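Local structure of putative sensory box/GGDEF family protein (Vibrio parahaemolyticus, 3LID) at residues S88-R94 with S107-K113; Q81-T87 with Q165-N171; E18-L23 with R187-I191. The protein probably makes cyclic di-GMP from two GTP through its GGDEF domain, the chain described here being its extracellular double-PDC (Cache-type) sensor domain. All coordinates share one frame. Residue numbers count along the deposited sequence, not the author numbering.

Contact 1: S88-R94 with S107-K113. With PO4 (phosphate ion), chain C.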
loop_
_atom_site.group_PDB
_atom_site.type_symbol
_atom_site.label_atom_id
_atom_site.label_comp_id
_atom_site.label_asym_id
_atom_site.label_seq_id
_atom_site.Cartn_x
_atom_site.Cartn_y
_atom_site.Cartn_z
ATOM N N SER A 88 -2.900 21.159 -15.473
ATOM C CA SER A 88 -3.981 20.579 -16.264
ATOM C C SER A 88 -4.163 19.087 -16.057
ATOM O O SER A 88 -5.114 18.478 -16.584
ATOM C CB SER A 88 -3.768 20.900 -17.777
ATOM O OG SER A 88 -2.705 20.081 -18.286
ATOM N N GLY A 89 -3.282 18.516 -15.228
ATOM C CA GLY A 89 -3.307 17.059 -14.953
ATOM C C GLY A 89 -2.545 16.185 -15.935
ATOM O O GLY A 89 -2.681 14.939 -15.920
ATOM N N THR A 90 -1.711 16.788 -16.771
ATOM C CA THR A 90 -0.896 16.060 -17.757
ATOM C C THR A 90 0.465 15.696 -17.109
ATOM O O THR A 90 1.116 16.542 -16.518
ATOM C CB THR A 90 -0.674 16.879 -19.041
ATOM O OG1 THR A 90 -1.926 16.930 -19.729
ATOM C CG2 THR A 90 0.275 16.085 -19.992
ATOM N N GLU A 91 0.843 14.434 -17.213
ATOM C CA GLU A 91 2.153 14.008 -16.674
ATOM C C GLU A 91 3.275 14.740 -17.416
ATOM O O GLU A 91 3.281 14.756 -18.675
ATOM C CB GLU A 91 2.327 12.529 -16.911
ATOM C CG GLU A 91 1.274 11.669 -16.086
ATOM C CD GLU A 91 1.301 10.218 -16.447
ATOM O OE1 GLU A 91 1.525 9.905 -17.651
ATOM O OE2 GLU A 91 1.094 9.346 -15.495
ATOM N N LYS A 92 4.207 15.297 -16.674
ATOM C CA LYS A 92 5.347 16.037 -17.278
ATOM C C LYS A 92 6.647 15.277 -16.931
ATOM O O LYS A 92 7.629 15.269 -17.747
ATOM C CB LYS A 92 5.459 17.426 -16.709
ATOM C CG LYS A 92 4.192 18.312 -16.950
ATOM C CD LYS A 92 3.984 18.560 -18.406
ATOM C CE LYS A 92 5.231 19.183 -18.959
ATOM N NZ LYS A 92 4.862 19.905 -20.168
ATOM N N VAL A 93 6.665 14.635 -15.745
ATOM C CA VAL A 93 7.882 13.914 -15.313
ATOM C C VAL A 93 7.366 12.607 -14.776
ATOM O O VAL A 93 6.417 12.603 -13.980
ATOM C CB VAL A 93 8.651 14.590 -14.184
ATOM C CG1 VAL A 93 9.963 13.825 -13.976
ATOM C CG2 VAL A 93 9.032 16.069 -14.585
ATOM N N ARG A 94 7.907 11.497 -15.275
ATOM C CA ARG A 94 7.373 10.212 -14.810
ATOM C C ARG A 94 8.521 9.199 -14.673
ATOM O O ARG A 94 9.110 8.773 -15.686
ATOM C CB ARG A 94 6.390 9.695 -15.873
ATOM C CG ARG A 94 5.802 8.328 -15.539
ATOM C CD ARG A 94 4.596 8.022 -16.437
ATOM N NE ARG A 94 4.011 6.751 -16.036
ATOM C CZ ARG A 94 3.612 5.782 -16.877
ATOM N NH1 ARG A 94 3.704 5.894 -18.219
ATOM N NH2 ARG A 94 3.117 4.645 -16.340
ATOM N N SER A 107 9.960 7.654 -18.190
ATOM C CA SER A 107 9.203 7.232 -19.377
ATOM C C SER A 107 8.785 8.434 -20.180
ATOM O O SER A 107 8.450 9.520 -19.572
ATOM C CB SER A 107 7.911 6.526 -18.889
ATOM O OG SER A 107 7.049 6.107 -19.937
ATOM N N LEU A 108 8.669 8.222 -21.488
ATOM C CA LEU A 108 8.140 9.279 -22.311
ATOM C C LEU A 108 6.665 8.999 -22.587
ATOM O O LEU A 108 6.025 9.779 -23.383
ATOM C CB LEU A 108 8.901 9.312 -23.661
ATOM C CG LEU A 108 10.356 9.761 -23.561
ATOM C CD1 LEU A 108 10.992 9.466 -24.960
ATOM C CD2 LEU A 108 10.487 11.189 -23.214
ATOM N N ILE A 109 6.082 8.013 -21.895
ATOM C CA ILE A 109 4.660 7.692 -22.121
ATOM C C ILE A 109 3.924 8.589 -21.083
ATOM O O ILE A 109 3.871 8.221 -19.892
ATOM C CB ILE A 109 4.314 6.218 -21.919
ATOM C CG1 ILE A 109 5.049 5.369 -23.012
ATOM C CG2 ILE A 109 2.803 5.996 -22.088
ATOM C CD1 ILE A 109 5.029 3.905 -22.710
ATOM N N LEU A 110 3.512 9.801 -21.518
ATOM C CA LEU A 110 3.001 10.827 -20.622
ATOM C C LEU A 110 1.526 11.052 -20.953
ATOM O O LEU A 110 1.183 11.295 -22.116
ATOM C CB LEU A 110 3.791 12.099 -20.784
ATOM C CG LEU A 110 5.260 11.900 -20.455
ATOM C CD1 LEU A 110 6.068 13.161 -20.733
ATOM C CD2 LEU A 110 5.435 11.535 -18.944
ATOM N N ARG A 111 0.650 10.955 -19.972
ATOM C CA ARG A 111 -0.798 10.961 -20.255
ATOM C C ARG A 111 -1.508 12.066 -19.515
ATOM O O ARG A 111 -1.008 12.634 -18.531
ATOM C CB ARG A 111 -1.417 9.669 -19.734
ATOM C CG ARG A 111 -1.052 8.422 -20.549
ATOM C CD ARG A 111 0.221 7.710 -20.037
ATOM N NE ARG A 111 0.455 7.582 -18.572
ATOM C CZ ARG A 111 0.156 6.535 -17.793
ATOM N NH1 ARG A 111 -0.445 5.423 -18.268
ATOM N NH2 ARG A 111 0.462 6.600 -16.525
ATOM N N ASP A 112 -2.696 12.391 -20.040
ATOM C CA ASP A 112 -3.564 13.344 -19.336
ATOM C C ASP A 112 -4.396 12.585 -18.292
ATOM O O ASP A 112 -5.254 11.767 -18.648
ATOM C CB ASP A 112 -4.518 13.910 -20.422
ATOM C CG ASP A 112 -5.559 14.806 -19.865
ATOM O OD1 ASP A 112 -5.672 15.018 -18.634
ATOM O OD2 ASP A 112 -6.256 15.360 -20.728
ATOM N N LYS A 113 -4.144 12.862 -16.991
ATOM C CA LYS A 113 -4.788 12.161 -15.881
ATOM C C LYS A 113 -5.913 12.974 -15.292
ATOM O O LYS A 113 -6.410 12.700 -14.189
ATOM C CB LYS A 113 -3.768 11.882 -14.795
ATOM C CG LYS A 113 -2.764 10.876 -15.260
ATOM C CD LYS A 113 -3.325 9.423 -15.183
ATOM C CE LYS A 113 -2.360 8.461 -15.855
ATOM N NZ LYS A 113 -2.765 6.994 -15.595
HETATM P P PO4 C . -2.161 5.827 -11.968
HETATM O O1 PO4 C . -1.013 5.046 -12.636
HETATM O O2 PO4 C . -2.351 7.037 -12.894
HETATM O O3 PO4 C . -1.795 6.316 -10.597
HETATM O O4 PO4 C . -3.431 4.985 -11.936
HETATM O O HOH W 1 -4.855 17.657 -18.881
HETATM O O HOH W 2 9.813 11.799 -17.398
#
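Backbone hydrogen bonds hold the loop 107-113 along 88-94: Lys113 N to Gly89 O (2.8 Å), Glu91 N to Arg111 O (2.9 Å) and Ser107 N to Arg94 O (2.9 Å). Between the first two, Thr90 and Asp112 form a single beta bridge, their CA atoms 4.1 Å apart. The phi of 86° at Gly89 would press a CB against the preceding carbonyl, hence a glycine. The charged groups centre on Glu91. Its OE1 accepts from both Arg111 N and Arg111 NE (each 2.7 Å) and its OE2 takes Arg111 NH2 at 3.0 Å; OE2 also pairs with Arg83, while Arg111 reaches Asp140. This network lies beside what is probably the ligand-site region of the first PDC domain, where a phosphate, probably from the crystallisation liquor, accepts from Lys113 NZ (2.7 Å to O2). Stacking brings the guanidinium of Arg94 flat onto that of Arg111, centres 3.7 Å apart and planes at 13°, a like-charge pair compensated by Glu91, whose OE2 forms a long salt bridge (3.9 Å) with Arg94 NE. Arg94 NH1 donates to Ile109 O (2.9 Å). Leu110 supplies the apolar part, CD2 lying 3.7 Å from Arg94 CB and 3.8 Å from Glu91 CB.

Contact 2: Q81-T87 with Q165-N171. With PO4 (phosphate ion), chain C.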
loop_
_atom_site.group_PDB
_atom_site.type_symbol
_atom_site.label_atom_id
_atom_site.label_comp_id
_atom_site.label_asym_id
_atom_site.label_seq_id
_atom_site.Cartn_x
_atom_site.Cartn_y
_atom_site.Cartn_z
ATOM N N GLN A 81 5.897 4.501 -8.929
ATOM C CA GLN A 81 6.086 5.650 -9.809
ATOM C C GLN A 81 6.267 6.863 -8.986
ATOM O O GLN A 81 5.765 6.936 -7.893
ATOM C CB GLN A 81 4.765 5.941 -10.632
ATOM C CG GLN A 81 4.373 4.767 -11.520
ATOM C CD GLN A 81 3.122 5.129 -12.322
ATOM O OE1 GLN A 81 1.976 4.730 -11.991
ATOM N NE2 GLN A 81 3.332 5.944 -13.339
ATOM N N ILE A 82 6.970 7.862 -9.551
ATOM C CA ILE A 82 7.132 9.162 -8.947
ATOM C C ILE A 82 6.931 10.124 -10.130
ATOM O O ILE A 82 7.624 9.985 -11.148
ATOM C CB ILE A 82 8.535 9.376 -8.377
ATOM C CG1 ILE A 82 8.753 8.312 -7.250
ATOM C CG2 ILE A 82 8.665 10.845 -7.790
ATOM C CD1 ILE A 82 10.213 8.394 -6.709
ATOM N N ARG A 83 5.935 11.004 -10.007
ATOM C CA ARG A 83 5.551 11.836 -11.138
ATOM C C ARG A 83 5.342 13.267 -10.738
ATOM O O ARG A 83 5.015 13.625 -9.599
ATOM C CB ARG A 83 4.208 11.376 -11.635
ATOM C CG ARG A 83 4.315 10.014 -12.395
ATOM C CD ARG A 83 2.921 9.525 -12.905
ATOM N NE ARG A 83 2.118 9.128 -11.718
ATOM C CZ ARG A 83 0.857 8.682 -11.815
ATOM N NH1 ARG A 83 0.242 8.606 -13.034
ATOM N NH2 ARG A 83 0.209 8.264 -10.716
ATOM N N PHE A 84 5.475 14.129 -11.748
ATOM C CA PHE A 84 5.018 15.497 -11.594
ATOM C C PHE A 84 3.970 15.698 -12.708
ATOM O O PHE A 84 4.216 15.367 -13.884
ATOM C CB PHE A 84 6.160 16.524 -11.803
ATOM C CG PHE A 84 5.709 17.919 -11.521
ATOM C CD1 PHE A 84 5.545 18.349 -10.202
ATOM C CD2 PHE A 84 5.291 18.750 -12.592
ATOM C CE1 PHE A 84 5.072 19.607 -9.915
ATOM C CE2 PHE A 84 4.773 20.101 -12.303
ATOM C CZ PHE A 84 4.705 20.487 -10.945
ATOM N N LEU A 85 2.763 16.130 -12.312
ATOM C CA LEU A 85 1.669 16.478 -13.255
ATOM C C LEU A 85 1.545 17.995 -13.259
ATOM O O LEU A 85 1.641 18.657 -12.236
ATOM C CB LEU A 85 0.297 15.872 -12.781
ATOM C CG LEU A 85 0.096 14.372 -13.097
ATOM C CD1 LEU A 85 1.169 13.464 -12.490
ATOM C CD2 LEU A 85 -1.315 13.986 -12.412
ATOM N N ASP A 86 1.279 18.550 -14.443
ATOM C CA ASP A 86 1.097 20.010 -14.433
ATOM C C ASP A 86 -0.300 20.372 -13.956
ATOM O O ASP A 86 -1.104 19.462 -13.599
ATOM C CB ASP A 86 1.445 20.545 -15.827
ATOM C CG ASP A 86 0.451 20.146 -16.925
ATOM O OD1 ASP A 86 -0.698 19.637 -16.722
ATOM O OD2 ASP A 86 0.860 20.336 -18.131
ATOM N N THR A 87 -0.625 21.679 -13.983
ATOM C CA THR A 87 -1.931 22.045 -13.415
ATOM C C THR A 87 -3.098 21.518 -14.212
ATOM O O THR A 87 -4.185 21.390 -13.685
ATOM C CB THR A 87 -2.094 23.580 -13.240
ATOM O OG1 THR A 87 -1.910 24.180 -14.534
ATOM C CG2 THR A 87 -1.057 24.103 -12.284
ATOM N N GLN A 165 2.264 25.186 -9.734
ATOM C CA GLN A 165 2.894 24.661 -10.964
ATOM C C GLN A 165 2.367 23.289 -11.395
ATOM O O GLN A 165 2.486 22.881 -12.551
ATOM C CB GLN A 165 4.417 24.559 -10.760
ATOM C CG GLN A 165 5.020 25.959 -10.396
ATOM C CD GLN A 165 4.731 26.991 -11.542
ATOM O OE1 GLN A 165 5.175 26.775 -12.668
ATOM N NE2 GLN A 165 4.045 28.095 -11.240
ATOM N N GLY A 166 1.788 22.587 -10.441
ATOM C CA GLY A 166 1.390 21.189 -10.725
ATOM C C GLY A 166 1.346 20.406 -9.395
ATOM O O GLY A 166 1.262 20.956 -8.324
ATOM N N TYR A 167 1.477 19.094 -9.554
ATOM C CA TYR A 167 1.288 18.180 -8.418
ATOM C C TYR A 167 2.374 17.164 -8.422
ATOM O O TYR A 167 2.633 16.527 -9.440
ATOM C CB TYR A 167 -0.070 17.441 -8.578
ATOM C CG TYR A 167 -1.192 18.462 -8.666
ATOM C CD1 TYR A 167 -1.830 18.907 -7.499
ATOM C CD2 TYR A 167 -1.593 18.969 -9.896
ATOM C CE1 TYR A 167 -2.835 19.915 -7.567
ATOM C CE2 TYR A 167 -2.572 19.985 -9.987
ATOM C CZ TYR A 167 -3.184 20.432 -8.794
ATOM O OH TYR A 167 -4.143 21.398 -8.874
ATOM N N LEU A 168 2.996 16.978 -7.258
ATOM C CA LEU A 168 3.855 15.798 -7.059
ATOM C C LEU A 168 2.957 14.628 -6.674
ATOM O O LEU A 168 2.117 14.779 -5.798
ATOM C CB LEU A 168 4.796 16.102 -5.906
ATOM C CG LEU A 168 5.663 14.941 -5.467
ATOM C CD1 LEU A 168 6.685 14.638 -6.586
ATOM C CD2 LEU A 168 6.457 15.314 -4.172
ATOM N N VAL A 169 3.147 13.473 -7.318
ATOM C CA VAL A 169 2.337 12.305 -7.035
ATOM C C VAL A 169 3.272 11.135 -6.870
ATOM O O VAL A 169 4.118 10.860 -7.744
ATOM C CB VAL A 169 1.407 11.968 -8.224
ATOM C CG1 VAL A 169 0.563 10.735 -7.902
ATOM C CG2 VAL A 169 0.457 13.172 -8.510
ATOM N N LEU A 170 3.103 10.396 -5.760
ATOM C CA LEU A 170 3.988 9.247 -5.536
ATOM C C LEU A 170 3.109 8.019 -5.382
ATOM O O LEU A 170 2.201 8.048 -4.593
ATOM C CB LEU A 170 4.756 9.460 -4.171
ATOM C CG LEU A 170 5.267 10.908 -3.973
ATOM C CD1 LEU A 170 5.823 11.063 -2.560
ATOM C CD2 LEU A 170 6.370 11.106 -5.049
ATOM N N ASN A 171 3.373 6.967 -6.104
ATOM C CA ASN A 171 2.515 5.771 -6.053
ATOM C C ASN A 171 3.228 4.786 -5.152
ATOM O O ASN A 171 4.157 4.105 -5.583
ATOM C CB ASN A 171 2.313 5.165 -7.449
ATOM C CG ASN A 171 1.304 5.922 -8.241
ATOM O OD1 ASN A 171 1.283 7.176 -8.196
ATOM N ND2 ASN A 171 0.425 5.200 -8.938
HETATM P P PO4 C . -2.161 5.827 -11.968
HETATM O O1 PO4 C . -1.013 5.046 -12.636
HETATM O O2 PO4 C . -2.351 7.037 -12.894
HETATM O O3 PO4 C . -1.795 6.316 -10.597
HETATM O O4 PO4 C . -3.431 4.985 -11.936
HETATM O O HOH W 3 3.337 8.633 -9.179
HETATM O O HOH W 4 -5.031 22.252 -11.125
HETATM O O HOH W 5 1.043 23.915 -15.201
#
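Strands 81-86 and 165-171 run antiparallel, Arg83 and Leu85 forming hydrogen-bonded pairs with Val169 and Tyr167. Arg83 (m, t, m) curls along its own face, so that NH2 reaches Asn171 OD1 (2.9 Å); NH1 pairs with Glu91. On this face Leu85 CD1 packs 4.1 Å from Val169 CG2, and Tyr167, chi1 m, has Asp86 O at its ring edge (3.8 Å from CD2), Phe119 edge-to-face and its OH bonded to Arg164. On the other, chi1 t carries the Phe84 ring across to 165-168, CZ 3.4 Å from Gly166 CA and CE2 3.6 Å from Gln165 O at the ring edge; an ideal CB at Gly166 would clash with that CZ. Ile82 CG2 meets Leu170 CD2 at 3.6 Å, on a face where Leu168 and Leu170 touch Leu44 of helix 9-45. Arg83 NH1 and NH2 and Asn171 ND2 donate to the phosphate (3.0, 2.8 and 3.0 Å to O2, O3 and O3), consistent with the ligand pocket on the central antiparallel sheet of a PDC sensor domain.

Contact 3: E18-L23 with R187-I191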
loop_
_atom_site.group_PDB
_atom_site.type_symbol
_atom_site.label_atom_id
_atom_site.label_comp_id
_atom_site.label_asym_id
_atom_site.label_seq_id
_atom_site.Cartn_x
_atom_site.Cartn_y
_atom_site.Cartn_z
ATOM N N GLU A 18 -0.379 -15.742 20.062
ATOM C CA GLU A 18 0.825 -15.507 19.247
ATOM C C GLU A 18 0.469 -14.580 18.044
ATOM O O GLU A 18 1.208 -13.684 17.668
ATOM C CB GLU A 18 1.324 -16.769 18.625
ATOM C CG GLU A 18 1.730 -17.793 19.683
ATOM C CD GLU A 18 1.894 -19.187 19.091
ATOM O OE1 GLU A 18 1.498 -20.169 19.774
ATOM O OE2 GLU A 18 2.413 -19.321 17.975
ATOM N N ALA A 19 -0.665 -14.859 17.458
ATOM C CA ALA A 19 -1.078 -14.060 16.286
ATOM C C ALA A 19 -1.344 -12.644 16.686
ATOM O O ALA A 19 -1.092 -11.686 15.890
ATOM C CB ALA A 19 -2.329 -14.731 15.646
ATOM N N LEU A 20 -1.872 -12.441 17.883
ATOM C CA LEU A 20 -2.041 -11.061 18.338
ATOM C C LEU A 20 -0.678 -10.356 18.464
ATOM O O LEU A 20 -0.566 -9.116 18.190
ATOM C CB LEU A 20 -2.916 -10.963 19.599
ATOM C CG LEU A 20 -4.405 -11.248 19.312
ATOM C CD1 LEU A 20 -5.091 -11.387 20.719
ATOM C CD2 LEU A 20 -5.011 -10.041 18.634
ATOM N N HIS A 21 0.326 -11.074 18.975
ATOM C CA HIS A 21 1.661 -10.431 19.026
ATOM C C HIS A 21 2.110 -10.088 17.614
ATOM O O HIS A 21 2.721 -9.037 17.390
ATOM C CB HIS A 21 2.714 -11.342 19.686
ATOM C CG HIS A 21 2.452 -11.540 21.147
ATOM N ND1 HIS A 21 2.273 -10.473 21.998
ATOM C CD2 HIS A 21 2.314 -12.659 21.902
ATOM C CE1 HIS A 21 2.026 -10.924 23.217
ATOM N NE2 HIS A 21 2.050 -12.248 23.186
ATOM N N GLN A 22 1.871 -11.003 16.687
ATOM C CA GLN A 22 2.376 -10.816 15.306
ATOM C C GLN A 22 1.651 -9.548 14.757
ATOM O O GLN A 22 2.277 -8.701 14.049
ATOM C CB GLN A 22 1.981 -11.980 14.409
ATOM C CG GLN A 22 2.494 -11.817 12.935
ATOM C CD GLN A 22 3.984 -11.650 12.875
ATOM O OE1 GLN A 22 4.756 -12.498 13.391
ATOM N NE2 GLN A 22 4.449 -10.508 12.330
ATOM N N LEU A 23 0.337 -9.477 14.953
ATOM C CA LEU A 23 -0.424 -8.312 14.416
ATOM C C LEU A 23 0.110 -6.992 15.007
ATOM O O LEU A 23 0.173 -5.991 14.325
ATOM C CB LEU A 23 -1.934 -8.453 14.695
ATOM C CG LEU A 23 -2.553 -9.600 13.898
ATOM C CD1 LEU A 23 -4.030 -9.699 14.371
ATOM C CD2 LEU A 23 -2.565 -9.282 12.391
ATOM N N ARG A 187 7.264 -16.635 13.288
ATOM C CA ARG A 187 5.979 -17.176 13.764
ATOM C C ARG A 187 5.184 -17.949 12.712
ATOM O O ARG A 187 4.182 -18.533 13.055
ATOM C CB ARG A 187 5.094 -16.099 14.396
ATOM C CG ARG A 187 5.713 -15.397 15.572
ATOM C CD ARG A 187 4.654 -14.467 16.217
ATOM N NE ARG A 187 5.090 -13.589 17.319
ATOM C CZ ARG A 187 5.106 -13.998 18.581
ATOM N NH1 ARG A 187 4.785 -15.268 18.881
ATOM N NH2 ARG A 187 5.464 -13.197 19.547
ATOM N N ASP A 188 5.641 -17.929 11.457
ATOM C CA ASP A 188 4.984 -18.597 10.329
ATOM C C ASP A 188 3.535 -18.175 10.258
ATOM O O ASP A 188 2.630 -19.008 10.234
ATOM C CB ASP A 188 5.129 -20.140 10.413
ATOM C CG ASP A 188 4.529 -20.858 9.214
ATOM O OD1 ASP A 188 4.719 -20.360 8.087
ATOM O OD2 ASP A 188 3.874 -21.928 9.375
ATOM N N PHE A 189 3.292 -16.868 10.191
ATOM C CA PHE A 189 1.964 -16.414 9.949
ATOM C C PHE A 189 1.916 -15.544 8.642
ATOM O O PHE A 189 2.851 -14.785 8.400
ATOM C CB PHE A 189 1.550 -15.460 11.055
ATOM C CG PHE A 189 1.138 -16.114 12.333
ATOM C CD1 PHE A 189 0.197 -17.144 12.348
ATOM C CD2 PHE A 189 1.657 -15.640 13.534
ATOM C CE1 PHE A 189 -0.228 -17.685 13.606
ATOM C CE2 PHE A 189 1.245 -16.208 14.792
ATOM C CZ PHE A 189 0.303 -17.180 14.805
ATOM N N HIS A 190 0.814 -15.660 7.920
ATOM C CA HIS A 190 0.504 -14.747 6.781
ATOM C C HIS A 190 -0.503 -13.705 7.193
ATOM O O HIS A 190 -1.578 -14.036 7.663
ATOM C CB HIS A 190 -0.014 -15.526 5.619
ATOM C CG HIS A 190 1.015 -16.430 4.988
ATOM N ND1 HIS A 190 1.856 -16.009 3.970
ATOM C CD2 HIS A 190 1.339 -17.730 5.233
ATOM C CE1 HIS A 190 2.639 -17.021 3.598
ATOM N NE2 HIS A 190 2.355 -18.069 4.361
ATOM N N ILE A 191 -0.179 -12.420 7.000
ATOM C CA ILE A 191 -1.171 -11.436 7.372
ATOM C C ILE A 191 -1.886 -11.026 6.103
ATOM O O ILE A 191 -1.221 -10.758 5.105
ATOM C CB ILE A 191 -0.518 -10.243 8.084
ATOM C CG1 ILE A 191 0.087 -10.712 9.401
ATOM C CG2 ILE A 191 -1.526 -8.985 8.187
ATOM C CD1 ILE A 191 0.692 -9.658 10.193
HETATM O O HOH W 6 4.481 -17.750 17.228
#
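Phe189 lays its ring against the helix 18-23 over Ala19, whose CB is 4.2 Å from the ring centroid and 29° off its normal, an off-centre CH-pi contact. The closest atoms of this pair are Ala19 CA and Phe189 CE2 at 3.5 Å; Gln22 CB approaches CD2 of the same ring to 3.8 Å. One helical turn on, Ile191 CD1 touches Leu23 CD2 and Gln22 CG, both at 3.9 Å. Here the long N-terminal helix 9-45 packs on the second sheet of the sensor, the membrane-proximal one if the domain follows other double-PDC sensors; Leu263 and Ile265 of strand 260-268 continue the apolar surface. Arg187, partly exposed, spreads its guanidinium over the helix: His21 CB lies over one face, 3.3 Å from NH2, and Glu18 CB is 3.8 Å from NH1. No direct hydrogen bond joins the segments. Water 6 links them instead, donating to Glu18 OE2 (2.7 Å) and accepting from Arg187 NH1 (3.0 Å), while Glu18 also forms a salt bridge with Arg275.

Contacts 1 and 2 share one sheet, where strands 79-86 and 91-98 are neighbours, and the Glu91 OE2 to Arg83 NH1 salt bridge (2.7 Å) joins them directly. Contact 2 is the buried strand pairing at the middle of that sheet, with backbone bonds regular over Arg83-Leu85, whereas contact 1 is partly exposed and relies more on charged side chains. Contact 3 lies on the opposite side of the chain's centre, about 37 Å from contact 2 between centres. It is buried, but joins a helix to the other sheet by apolar packing plus an arginine laid over the helix, with a water bridge but no direct hydrogen bond. Helix 9-45 spans both regions, its Leu44 touching Leu168 of contact 2.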